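Local coordinates for E3 ubiquitin-protein ligase HERC2 (PDB 4L1M) that probably transfers ubiquitin to target proteins as a HECT-type E3 ligase and here presents its first RCC1-like domain, a seven-bladed beta-propeller, at residues 157-162 with 210-215; 162-167 with 215-220; 60-65 with 105-110; 175-180 with 194-199; 268-273 with 316-321. One frame throughout, in Å; residues are numbered along the deposited sequence.

Contact 1. Residues 157-162 with 210-215; sequences HIACGS and VACGSG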
# COMPACT_ATOMS: atom_id res chain seq x y z
N HIS A 157 -3.45 3.97 -11.84
CA HIS A 157 -3.06 3.50 -10.52
C HIS A 157 -1.56 3.18 -10.49
O HIS A 157 -0.99 2.81 -11.49
CB HIS A 157 -3.87 2.30 -10.12
CG HIS A 157 -3.88 2.07 -8.65
ND1 HIS A 157 -3.00 1.24 -7.99
CD2 HIS A 157 -4.65 2.63 -7.69
CE1 HIS A 157 -3.25 1.29 -6.69
NE2 HIS A 157 -4.25 2.13 -6.48
N ILE A 158 -0.94 3.38 -9.33
CA ILE A 158 0.48 3.05 -9.15
C ILE A 158 0.72 2.32 -7.81
O ILE A 158 -0.03 2.49 -6.84
CB ILE A 158 1.37 4.30 -9.19
CG1 ILE A 158 0.81 5.40 -8.31
CG2 ILE A 158 1.52 4.78 -10.62
CD1 ILE A 158 1.79 6.53 -8.03
N ALA A 159 1.76 1.50 -7.78
CA ALA A 159 2.04 0.73 -6.60
C ALA A 159 3.51 0.40 -6.55
O ALA A 159 4.14 0.28 -7.58
CB ALA A 159 1.22 -0.54 -6.61
N CYS A 160 4.03 0.23 -5.34
CA CYS A 160 5.39 -0.20 -5.13
C CYS A 160 5.45 -1.44 -4.25
O CYS A 160 4.66 -1.62 -3.31
CB CYS A 160 6.16 0.89 -4.42
SG CYS A 160 6.41 2.38 -5.39
N GLY A 161 6.43 -2.28 -4.56
CA GLY A 161 6.89 -3.32 -3.65
C GLY A 161 8.17 -2.85 -3.01
O GLY A 161 8.59 -1.70 -3.18
N SER A 162 8.81 -3.73 -2.24
CA SER A 162 10.10 -3.37 -1.63
C SER A 162 11.17 -3.21 -2.70
O SER A 162 12.03 -2.35 -2.58
CB SER A 162 10.54 -4.41 -0.60
OG SER A 162 10.64 -5.68 -1.20
N VAL A 210 -3.99 -3.52 -7.59
CA VAL A 210 -2.79 -4.34 -7.49
C VAL A 210 -2.06 -3.95 -6.21
O VAL A 210 -2.05 -2.79 -5.84
CB VAL A 210 -1.88 -4.16 -8.73
CG1 VAL A 210 -1.30 -2.77 -8.80
CG2 VAL A 210 -0.75 -5.18 -8.72
N ALA A 211 -1.44 -4.92 -5.55
CA ALA A 211 -0.61 -4.65 -4.37
C ALA A 211 0.68 -5.51 -4.40
O ALA A 211 0.66 -6.68 -4.83
CB ALA A 211 -1.39 -4.90 -3.09
N CYS A 212 1.78 -4.92 -3.94
CA CYS A 212 3.07 -5.53 -4.00
C CYS A 212 3.65 -5.80 -2.61
O CYS A 212 3.44 -5.02 -1.71
CB CYS A 212 4.00 -4.64 -4.77
SG CYS A 212 3.44 -4.29 -6.43
N GLY A 213 4.40 -6.89 -2.47
CA GLY A 213 4.96 -7.30 -1.20
C GLY A 213 6.45 -7.05 -1.05
O GLY A 213 7.05 -6.32 -1.84
N SER A 214 7.03 -7.65 -0.02
CA SER A 214 8.42 -7.48 0.36
C SER A 214 9.10 -8.79 0.65
O SER A 214 8.49 -9.85 0.58
CB SER A 214 8.54 -6.56 1.57
OG SER A 214 7.85 -7.06 2.68
N GLY A 215 10.41 -8.71 0.94
CA GLY A 215 11.28 -9.90 1.05
C GLY A 215 11.01 -10.77 -0.16
O GLY A 215 11.03 -10.27 -1.28
O HOH W 1 1.92 -2.04 -3.38

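Contact 2. Residues 162-167 with 215-220; sequences STYSAA and GDAQTL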
# COMPACT_ATOMS: atom_id res chain seq x y z
N SER A 162 8.81 -3.73 -2.24
CA SER A 162 10.10 -3.37 -1.63
C SER A 162 11.17 -3.21 -2.70
O SER A 162 12.03 -2.35 -2.58
CB SER A 162 10.54 -4.41 -0.60
OG SER A 162 10.64 -5.68 -1.20
N THR A 163 11.09 -4.02 -3.75
CA THR A 163 12.09 -3.98 -4.81
C THR A 163 11.53 -3.94 -6.24
O THR A 163 12.27 -4.18 -7.20
CB THR A 163 13.02 -5.21 -4.70
OG1 THR A 163 12.25 -6.40 -4.86
CG2 THR A 163 13.74 -5.22 -3.35
N TYR A 164 10.24 -3.68 -6.38
CA TYR A 164 9.62 -3.64 -7.69
C TYR A 164 8.48 -2.64 -7.71
O TYR A 164 8.25 -1.95 -6.72
CB TYR A 164 9.18 -5.03 -8.15
CG TYR A 164 8.11 -5.73 -7.35
CD1 TYR A 164 8.30 -6.06 -6.00
CD2 TYR A 164 6.95 -6.16 -7.96
CE1 TYR A 164 7.32 -6.74 -5.29
CE2 TYR A 164 5.97 -6.84 -7.25
CZ TYR A 164 6.15 -7.13 -5.92
OH TYR A 164 5.16 -7.81 -5.24
N SER A 165 7.80 -2.55 -8.86
CA SER A 165 6.82 -1.51 -9.09
C SER A 165 5.70 -2.04 -10.00
O SER A 165 5.88 -3.02 -10.75
CB SER A 165 7.50 -0.31 -9.75
OG SER A 165 8.54 0.22 -8.95
N ALA A 166 4.53 -1.40 -9.95
CA ALA A 166 3.47 -1.72 -10.88
C ALA A 166 2.65 -0.49 -11.26
O ALA A 166 2.71 0.56 -10.58
CB ALA A 166 2.57 -2.81 -10.32
N ALA A 167 1.88 -0.63 -12.34
CA ALA A 167 0.94 0.38 -12.70
C ALA A 167 -0.20 -0.18 -13.52
O ALA A 167 -0.03 -1.16 -14.22
CB ALA A 167 1.64 1.50 -13.45
N GLY A 215 10.41 -8.71 0.94
CA GLY A 215 11.28 -9.90 1.05
C GLY A 215 11.01 -10.77 -0.16
O GLY A 215 11.03 -10.27 -1.28
N ASP A 216 10.79 -12.05 0.08
CA ASP A 216 10.41 -12.97 -1.00
C ASP A 216 8.96 -12.71 -1.21
O ASP A 216 8.12 -13.14 -0.43
CB ASP A 216 10.69 -14.42 -0.58
CG ASP A 216 12.20 -14.70 -0.40
OD1 ASP A 216 13.04 -13.82 -0.68
OD2 ASP A 216 12.54 -15.82 0.03
N ALA A 217 8.67 -11.93 -2.23
CA ALA A 217 7.43 -11.17 -2.30
C ALA A 217 6.38 -11.84 -3.13
O ALA A 217 6.69 -12.48 -4.14
CB ALA A 217 7.71 -9.81 -2.89
N GLN A 218 5.15 -11.65 -2.70
CA GLN A 218 3.97 -11.96 -3.47
C GLN A 218 3.41 -10.71 -4.12
O GLN A 218 3.71 -9.58 -3.71
CB GLN A 218 2.86 -12.58 -2.57
CG GLN A 218 1.98 -11.58 -1.80
CD GLN A 218 2.61 -11.04 -0.51
OE1 GLN A 218 3.79 -10.80 -0.44
NE2 GLN A 218 1.79 -10.82 0.50
N THR A 219 2.54 -10.91 -5.10
CA THR A 219 1.87 -9.82 -5.77
C THR A 219 0.41 -10.21 -5.87
O THR A 219 0.12 -11.36 -6.14
CB THR A 219 2.49 -9.62 -7.16
OG1 THR A 219 3.92 -9.39 -7.02
CG2 THR A 219 1.83 -8.47 -7.89
N LEU A 220 -0.50 -9.28 -5.64
CA LEU A 220 -1.94 -9.56 -5.70
C LEU A 220 -2.61 -8.60 -6.65
O LEU A 220 -2.16 -7.46 -6.79
CB LEU A 220 -2.58 -9.39 -4.34
CG LEU A 220 -1.94 -10.12 -3.17
CD1 LEU A 220 -2.60 -9.69 -1.87
CD2 LEU A 220 -2.06 -11.62 -3.34

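Contact 3. Residues 60-65 with 105-110; sequences CAEKRF and DGHHYL. With SO4 (sulfate ion), chain G.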
# COMPACT_ATOMS: atom_id res chain seq x y z
N CYS A 60 3.88 5.65 2.80
CA CYS A 60 4.88 5.39 3.78
C CYS A 60 5.97 4.50 3.19
O CYS A 60 5.70 3.39 2.76
CB CYS A 60 4.24 4.71 4.98
SG CYS A 60 3.18 5.82 5.96
N ALA A 61 7.20 5.00 3.20
CA ALA A 61 8.36 4.17 2.85
C ALA A 61 9.03 3.71 4.14
O ALA A 61 8.45 3.82 5.23
CB ALA A 61 9.31 4.93 1.97
N GLU A 62 10.24 3.18 4.04
CA GLU A 62 10.90 2.61 5.23
C GLU A 62 11.46 3.64 6.20
O GLU A 62 11.30 3.47 7.41
CB GLU A 62 11.99 1.63 4.84
CG GLU A 62 12.39 0.72 6.00
CD GLU A 62 13.70 0.00 5.76
OE1 GLU A 62 14.76 0.62 5.98
OE2 GLU A 62 13.66 -1.18 5.34
N LYS A 63 12.14 4.67 5.70
CA LYS A 63 12.72 5.70 6.59
C LYS A 63 11.99 7.03 6.52
O LYS A 63 12.25 7.92 7.31
CB LYS A 63 14.20 5.96 6.25
CG LYS A 63 15.12 4.74 6.26
CD LYS A 63 15.29 4.13 7.65
CE LYS A 63 16.52 3.20 7.68
NZ LYS A 63 16.27 1.91 8.41
N ARG A 64 11.09 7.17 5.56
CA ARG A 64 10.38 8.41 5.38
C ARG A 64 9.02 8.19 4.72
O ARG A 64 8.67 7.07 4.34
CB ARG A 64 11.22 9.37 4.56
CG ARG A 64 11.70 8.82 3.24
CD ARG A 64 12.66 9.80 2.57
NE ARG A 64 13.80 10.20 3.43
CZ ARG A 64 13.96 11.42 3.98
NH1 ARG A 64 13.06 12.43 3.81
NH2 ARG A 64 15.04 11.66 4.71
N PHE A 65 8.23 9.25 4.67
CA PHE A 65 6.95 9.20 4.00
C PHE A 65 6.74 10.39 3.11
O PHE A 65 7.31 11.46 3.35
CB PHE A 65 5.77 9.02 4.98
CG PHE A 65 5.62 10.12 6.00
CD1 PHE A 65 6.47 10.23 7.06
CD2 PHE A 65 4.56 11.01 5.93
CE1 PHE A 65 6.30 11.24 8.01
CE2 PHE A 65 4.38 12.00 6.88
CZ PHE A 65 5.25 12.11 7.92
N ASP A 105 8.49 -1.20 3.41
CA ASP A 105 9.84 -1.78 3.52
C ASP A 105 10.72 -1.34 2.34
O ASP A 105 11.74 -1.97 2.05
CB ASP A 105 9.77 -3.34 3.56
CG ASP A 105 8.83 -3.88 4.69
OD1 ASP A 105 8.90 -3.36 5.85
OD2 ASP A 105 8.02 -4.83 4.44
N GLY A 106 10.33 -0.24 1.67
CA GLY A 106 10.99 0.21 0.44
C GLY A 106 11.72 1.55 0.50
O GLY A 106 11.60 2.29 1.47
N HIS A 107 12.45 1.84 -0.57
CA HIS A 107 13.32 3.02 -0.70
C HIS A 107 13.17 3.65 -2.09
O HIS A 107 14.13 4.20 -2.64
CB HIS A 107 14.82 2.62 -0.49
CG HIS A 107 15.09 1.97 0.82
ND1 HIS A 107 15.57 2.66 1.91
CD2 HIS A 107 14.86 0.70 1.25
CE1 HIS A 107 15.65 1.84 2.95
NE2 HIS A 107 15.22 0.65 2.58
N HIS A 108 12.00 3.51 -2.69
CA HIS A 108 11.73 4.18 -3.93
C HIS A 108 10.29 4.63 -3.97
O HIS A 108 9.48 4.12 -3.22
CB HIS A 108 12.12 3.33 -5.14
CG HIS A 108 11.15 2.24 -5.47
ND1 HIS A 108 10.94 1.16 -4.64
CD2 HIS A 108 10.40 2.02 -6.58
CE1 HIS A 108 10.07 0.34 -5.21
NE2 HIS A 108 9.73 0.83 -6.38
N TYR A 109 10.01 5.59 -4.84
CA TYR A 109 8.75 6.29 -4.83
C TYR A 109 8.23 6.39 -6.25
O TYR A 109 9.03 6.47 -7.19
CB TYR A 109 8.96 7.69 -4.24
CG TYR A 109 9.85 7.63 -3.02
CD1 TYR A 109 9.32 7.40 -1.76
CD2 TYR A 109 11.22 7.72 -3.15
CE1 TYR A 109 10.13 7.31 -0.65
CE2 TYR A 109 12.05 7.63 -2.05
CZ TYR A 109 11.50 7.42 -0.80
OH TYR A 109 12.36 7.32 0.29
N LEU A 110 6.91 6.37 -6.39
CA LEU A 110 6.24 6.73 -7.63
C LEU A 110 5.25 7.88 -7.41
O LEU A 110 4.64 8.00 -6.35
CB LEU A 110 5.44 5.56 -8.16
CG LEU A 110 6.21 4.30 -8.47
CD1 LEU A 110 5.23 3.28 -9.03
CD2 LEU A 110 7.31 4.54 -9.48
S SO4 G . 15.55 6.53 2.00
O1 SO4 G . 15.68 7.86 2.66
O2 SO4 G . 16.76 5.73 2.32
O3 SO4 G . 14.33 5.85 2.51
O4 SO4 G . 15.41 6.71 0.52

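Contact 4. Residues 175-180 with 194-199; sequences YTWGRG and AIPMLV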
# COMPACT_ATOMS: atom_id res chain seq x y z
N TYR A 175 1.13 -3.44 -15.65
CA TYR A 175 2.55 -3.42 -15.99
C TYR A 175 3.30 -3.58 -14.69
O TYR A 175 2.92 -2.98 -13.71
CB TYR A 175 2.95 -2.09 -16.67
CG TYR A 175 2.42 -1.99 -18.09
CD1 TYR A 175 1.13 -1.57 -18.34
CD2 TYR A 175 3.21 -2.35 -19.17
CE1 TYR A 175 0.64 -1.50 -19.62
CE2 TYR A 175 2.73 -2.30 -20.45
CZ TYR A 175 1.44 -1.87 -20.69
OH TYR A 175 0.96 -1.81 -21.99
N THR A 176 4.34 -4.42 -14.69
CA THR A 176 5.20 -4.55 -13.54
C THR A 176 6.65 -4.43 -13.98
O THR A 176 6.96 -4.60 -15.15
CB THR A 176 5.03 -5.92 -12.87
OG1 THR A 176 5.09 -6.94 -13.87
CG2 THR A 176 3.69 -6.00 -12.14
N TRP A 177 7.53 -4.05 -13.05
CA TRP A 177 8.97 -3.94 -13.34
C TRP A 177 9.79 -3.88 -12.06
O TRP A 177 9.25 -3.66 -10.99
CB TRP A 177 9.27 -2.75 -14.27
CG TRP A 177 8.97 -1.38 -13.70
CD1 TRP A 177 9.88 -0.50 -13.16
CD2 TRP A 177 7.70 -0.73 -13.63
NE1 TRP A 177 9.24 0.64 -12.76
CE2 TRP A 177 7.91 0.54 -13.02
CE3 TRP A 177 6.39 -1.09 -14.00
CZ2 TRP A 177 6.87 1.45 -12.79
CZ3 TRP A 177 5.35 -0.18 -13.76
CH2 TRP A 177 5.60 1.07 -13.18
N GLY A 178 11.09 -4.08 -12.19
CA GLY A 178 12.00 -4.15 -11.03
C GLY A 178 12.54 -5.55 -10.87
O GLY A 178 12.71 -6.26 -11.86
N ARG A 179 12.80 -5.95 -9.63
CA ARG A 179 13.39 -7.27 -9.34
C ARG A 179 12.40 -8.36 -9.66
O ARG A 179 11.21 -8.19 -9.48
CB ARG A 179 13.80 -7.38 -7.89
CG ARG A 179 15.00 -6.53 -7.52
CD ARG A 179 16.29 -7.17 -8.00
NE ARG A 179 17.49 -6.47 -7.48
CZ ARG A 179 18.74 -6.71 -7.87
NH1 ARG A 179 19.01 -7.62 -8.80
NH2 ARG A 179 19.75 -6.04 -7.34
N GLY A 180 12.92 -9.48 -10.14
CA GLY A 180 12.07 -10.56 -10.65
C GLY A 180 12.07 -11.82 -9.81
O GLY A 180 11.33 -12.75 -10.11
N ALA A 194 13.87 -3.56 -16.17
CA ALA A 194 14.12 -2.14 -15.93
C ALA A 194 13.15 -1.21 -16.70
O ALA A 194 13.27 0.02 -16.62
CB ALA A 194 15.56 -1.82 -16.32
N ILE A 195 12.26 -1.81 -17.47
CA ILE A 195 11.29 -1.12 -18.29
C ILE A 195 9.94 -1.78 -17.98
O ILE A 195 9.88 -3.00 -17.86
CB ILE A 195 11.64 -1.31 -19.79
CG1 ILE A 195 12.82 -0.41 -20.19
CG2 ILE A 195 10.44 -1.04 -20.70
CD1 ILE A 195 12.55 1.08 -20.18
N PRO A 196 8.87 -0.99 -17.83
CA PRO A 196 7.56 -1.61 -17.52
C PRO A 196 7.14 -2.65 -18.53
O PRO A 196 7.30 -2.43 -19.72
CB PRO A 196 6.60 -0.41 -17.54
CG PRO A 196 7.46 0.75 -17.19
CD PRO A 196 8.80 0.48 -17.81
N MET A 197 6.64 -3.78 -18.06
CA MET A 197 6.27 -4.87 -18.94
C MET A 197 4.87 -5.38 -18.65
O MET A 197 4.52 -5.62 -17.50
CB MET A 197 7.28 -6.01 -18.84
CG MET A 197 7.09 -7.11 -19.89
SD MET A 197 8.48 -8.25 -19.82
CE MET A 197 7.74 -9.75 -20.52
N LEU A 198 4.09 -5.54 -19.71
CA LEU A 198 2.73 -6.01 -19.65
C LEU A 198 2.65 -7.36 -18.99
O LEU A 198 3.42 -8.26 -19.32
CB LEU A 198 2.15 -6.13 -21.06
CG LEU A 198 0.67 -6.57 -21.16
CD1 LEU A 198 -0.25 -5.55 -20.50
CD2 LEU A 198 0.26 -6.77 -22.60
N VAL A 199 1.73 -7.51 -18.04
CA VAL A 199 1.44 -8.83 -17.50
C VAL A 199 0.46 -9.55 -18.46
O VAL A 199 -0.76 -9.47 -18.32
CB VAL A 199 0.90 -8.76 -16.05
CG1 VAL A 199 0.65 -10.15 -15.49
CG2 VAL A 199 1.89 -8.05 -15.16

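Contact 5. Residues 268-273 with 316-321; sequences SQFSIA and VAAGST. With SO4 (sulfate ion), chain F.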
# COMPACT_ATOMS: atom_id res chain seq x y z
N SER A 268 4.07 -7.57 5.33
CA SER A 268 5.25 -8.45 5.22
C SER A 268 4.84 -9.90 5.32
O SER A 268 4.44 -10.37 6.37
CB SER A 268 6.29 -8.11 6.30
OG SER A 268 7.43 -8.93 6.16
N GLN A 269 4.90 -10.59 4.19
CA GLN A 269 4.60 -12.02 4.09
C GLN A 269 3.15 -12.37 4.38
O GLN A 269 2.86 -13.52 4.73
CB GLN A 269 5.56 -12.84 4.97
CG GLN A 269 7.06 -12.64 4.63
CD GLN A 269 7.41 -13.18 3.25
OE1 GLN A 269 7.24 -14.35 3.01
NE2 GLN A 269 7.84 -12.33 2.35
N PHE A 270 2.24 -11.41 4.23
CA PHE A 270 0.80 -11.68 4.35
C PHE A 270 -0.02 -10.79 3.43
O PHE A 270 0.46 -9.79 2.94
CB PHE A 270 0.30 -11.59 5.80
CG PHE A 270 0.14 -10.18 6.33
CD1 PHE A 270 1.21 -9.49 6.82
CD2 PHE A 270 -1.10 -9.59 6.39
CE1 PHE A 270 1.05 -8.20 7.35
CE2 PHE A 270 -1.27 -8.31 6.91
CZ PHE A 270 -0.19 -7.61 7.38
N SER A 271 -1.26 -11.19 3.24
CA SER A 271 -2.09 -10.64 2.22
C SER A 271 -3.46 -10.31 2.79
O SER A 271 -3.92 -10.93 3.75
CB SER A 271 -2.24 -11.66 1.12
OG SER A 271 -0.97 -12.00 0.59
N ILE A 272 -4.12 -9.33 2.18
CA ILE A 272 -5.40 -8.81 2.61
C ILE A 272 -6.31 -8.63 1.38
O ILE A 272 -5.87 -8.16 0.34
CB ILE A 272 -5.19 -7.42 3.21
CG1 ILE A 272 -4.39 -7.49 4.51
CG2 ILE A 272 -6.53 -6.71 3.43
CD1 ILE A 272 -5.23 -7.95 5.68
N ALA A 273 -7.59 -8.93 1.54
CA ALA A 273 -8.58 -8.58 0.54
C ALA A 273 -9.78 -7.95 1.22
O ALA A 273 -10.14 -8.33 2.33
CB ALA A 273 -9.02 -9.80 -0.20
N VAL A 316 -8.36 -0.52 4.19
CA VAL A 316 -7.41 -1.19 5.07
C VAL A 316 -6.04 -0.72 4.67
O VAL A 316 -5.75 -0.61 3.50
CB VAL A 316 -7.46 -2.73 4.91
CG1 VAL A 316 -6.28 -3.37 5.63
CG2 VAL A 316 -8.77 -3.28 5.44
N ALA A 317 -5.19 -0.47 5.65
CA ALA A 317 -3.81 -0.05 5.41
C ALA A 317 -2.91 -1.03 6.15
O ALA A 317 -3.04 -1.21 7.35
CB ALA A 317 -3.60 1.36 5.90
N ALA A 318 -2.04 -1.69 5.41
CA ALA A 318 -1.17 -2.72 5.95
C ALA A 318 0.23 -2.17 6.04
O ALA A 318 0.79 -1.83 5.04
CB ALA A 318 -1.18 -3.95 5.05
N GLY A 319 0.76 -2.05 7.25
CA GLY A 319 2.16 -1.74 7.48
C GLY A 319 2.93 -3.03 7.33
O GLY A 319 2.42 -3.98 6.76
N SER A 320 4.15 -3.09 7.85
CA SER A 320 4.94 -4.33 7.76
C SER A 320 4.28 -5.47 8.54
O SER A 320 3.98 -6.52 7.97
CB SER A 320 6.34 -4.10 8.29
OG SER A 320 6.97 -3.13 7.49
N THR A 321 4.04 -5.24 9.83
CA THR A 321 3.45 -6.25 10.69
C THR A 321 2.24 -5.76 11.51
O THR A 321 1.89 -6.37 12.51
CB THR A 321 4.51 -6.82 11.64
OG1 THR A 321 5.03 -5.79 12.45
CG2 THR A 321 5.66 -7.44 10.85
S SO4 F . 8.93 -10.56 9.17
O1 SO4 F . 8.39 -9.20 9.22
O2 SO4 F . 10.41 -10.45 9.19
O3 SO4 F . 8.51 -11.38 10.32
O4 SO4 F . 8.40 -11.20 7.95

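Contact 1. Residues 157-162 with 210-215
The backbone N-H of S162 donates to G213 O at 3.2 Å. Just before this bond in the chain, C212 turns its CB onto the bare backbone of G161, 3.4 Å from G161 CA. Its SG lies on the A159 side, and A159 CB in turn touches V210 CG1 at 4.0 Å. Small groups thus line up between the strands. Beyond the bond, S162 OG, set between its own backbone N and carbonyl carbon (chi1 58°), rests 3.3 Å from S214 CA. S214 OG points elsewhere and bonds the carboxylate of D105. Where the strands are too far apart for a direct backbone bond, a water spans them: it donates to C160 O at 2.8 Å and accepts from C212 N at 2.9 Å. The short strands run almost parallel, 17° apart with axes 6.1 Å from each other, yet they belong to different sheets, 155-160 pairing with 164-169 and 207-212 with 218-223. Innermost strands of successive blades converging near the axis in this way are characteristic of the RCC1-type beta-propeller.

Contact 2. Residues 162-167 with 215-220
Y164 turns its CG between its backbone N and carbonyl carbon (chi1 64°), which sends the phenol across to the neighbouring blade. T219 holds OG1 beside its own backbone N and away from the carbonyl carbon (chi1 -57°), where the hydroxyl faces the incoming ring. The two side chains run past one another from opposite directions, and Y164 OH donates a hydrogen bond to T219 OG1 at 2.7 Å. The oxygen of T219 lies at the edge of the ring, near its plane, and also approaches Y164 CE2. Q218 O lies close to the same phenol oxygen, but the angle there is too poor for a bond. On the other side of the ring tip, A217 CB packs against Y164 CE1 at 3.9 Å.

A second shell fixes both hydroxyls. Y164 OH also accepts the N-H of G213, and T219 OG1 bonds the carbonyl of R184, so the buried polar pair is well satisfied. Q218 turns its amide away, to S271 OG in the blade after its own. The tyrosine therefore starts on the second strand of one blade and ends at the head of the second strand of the next, a side-chain link between successive blades of an RCC1-like beta-propeller.

Contact 3. Residues 60-65 with 105-110
H107 and E62 meet with the imidazole edge toward the carboxylate: E62 OE1 lies near the ring plane, 3.4 Å from H107 CE1, while the two flat groups stand 80° apart. Another part of the same ring edge carries ND1, which makes a weak in-plane hydrogen bond to O2 of a sulfate ion. The guanidinium of R64 and the ring of Y109 are likewise almost perpendicular, at 81°. The phenol oxygen lies off the guanidinium edge, near its plane, but the contact itself is made by the R64 methylenes, CG and CD each 3.4 Å from Y109 OH.

E62 and H107 sit on the loops between the first and second strands of two adjacent blades of the RCC1-like beta-propeller, R64 and Y109 at the starts of the second strands. The sulfate, probably from the crystallisation liquor, lies between the two blades at this point. R64 NE donates to its O1 at 3.1 Å and Y109 OH to its O4 at 3.1 Å, so R64 of one blade and H107 and Y109 of the next share one anion. R64 NH1 is held separately by T76 OG1 of its own sheet.

Deeper in, A61 CB packs against Y109 CE1 at 3.6 Å, and the ring of Y109 also meets that of W121 in its own blade. E62 extends its chain, with CG anti to the backbone N (chi1 -162°), and its OE1 takes a salt bridge from K63 NZ at 3.1 Å, met from above the carboxylate plane. D105 turns its carboxylate away, to S320 and S214 of other blades. Below all this the backbones are joined directly: E62 N bonds G106 O at 3.0 Å.

Contact 4. Residues 175-180 with 194-199
T176 and M197 exchange two backbone hydrogen bonds, T176 N to M197 O at 3.1 Å and M197 N to T176 O at 3.0 Å, and so form an antiparallel hydrogen-bonded pair. Next to it Y175 and L198 make a non-hydrogen-bonded pair, in which Y175 CA adds a C-H···O contact to M197 O at 3.3 Å. On the side of the sheet carrying these two side chains, L198 CD1 lies over one face of the Y175 ring, toward its rim, and the peptide N of M197 is at the ring edge, in plane. E173 bonds the phenol oxygen. The strands are the third, 174-178, and the outermost, 196-198, of one four-stranded blade of the beta-propeller; the N-to-C directions of their short segments are 140° apart, well short of strictly antiparallel. The chain turns a corner at A194 and I195, just before the outermost strand.

Just past the corner, P196 lies over the indole of W177. Its CG is 3.9 Å from the centroid of the W177 six-membered ring and only 16° off the normal, a CH-pi contact, while its CB touches W177 CE3 at 3.6 Å. On the side of the sheet where T176 points, V199 CG2 reaches T176 OG1 at 3.6 Å; that hydroxyl is bonded to the carbonyl of L185.

Contact 5. Residues 268-273 with 316-321
S268 meets S320 first through its backbone and then through its side chain. The N-H of S268 donates to S320 O at 2.8 Å. From there the side chain leads outward: CB passes the same oxygen, 3.3 Å from S320 O, and OG, anti to the backbone N (chi1 -178°), carries on to a sulfate ion. S268 OG stands 3.0 Å from sulfate O4 and 3.2 Å from O1, and its one proton could serve either. R290 and K285 also bond the sulfate, which probably comes from the crystallisation liquor, and T321 CG2 brushes its O1.

S320 O is approached by a ring as well: F270 puts CE1 3.4 Å from it, with the oxygen at the ring edge and in plane, as is the carbonyl oxygen of S268. Farther along, I272 CG2 packs on V316 CG1 at 4.0 Å, an apolar contact away from the anion. S320 OG itself turns to D105.

The contact joins two blades of the propeller: strand 270-275 lies second in its sheet, between 261-267 and 280-284, and faces 313-318, the innermost strand of the next blade, whose partner 322-327 also packs against F270 through C323.

Overall arrangement
Contacts 1, 2, 3 and 5 join successive blades of the propeller, whereas contact 4 lies within one blade, at its outer edge and with its centre about 18 Å from the centre of the chain. Contacts 1 and 2 hold the same pair of blades, the first through innermost strands, one backbone bond and small apolar groups with a bridging water, the second through a buried hydroxyl pair. Contact 4 belongs to one of those blades and relies on regular sheet pairing. Contacts 1, 2 and 5 are buried; contacts 3 and 4 are partly buried. Sulfate ions meet contacts 3 and 5. D105, of contact 3, ties contacts 1 and 5 together by bonding S214 and S320 near the axis.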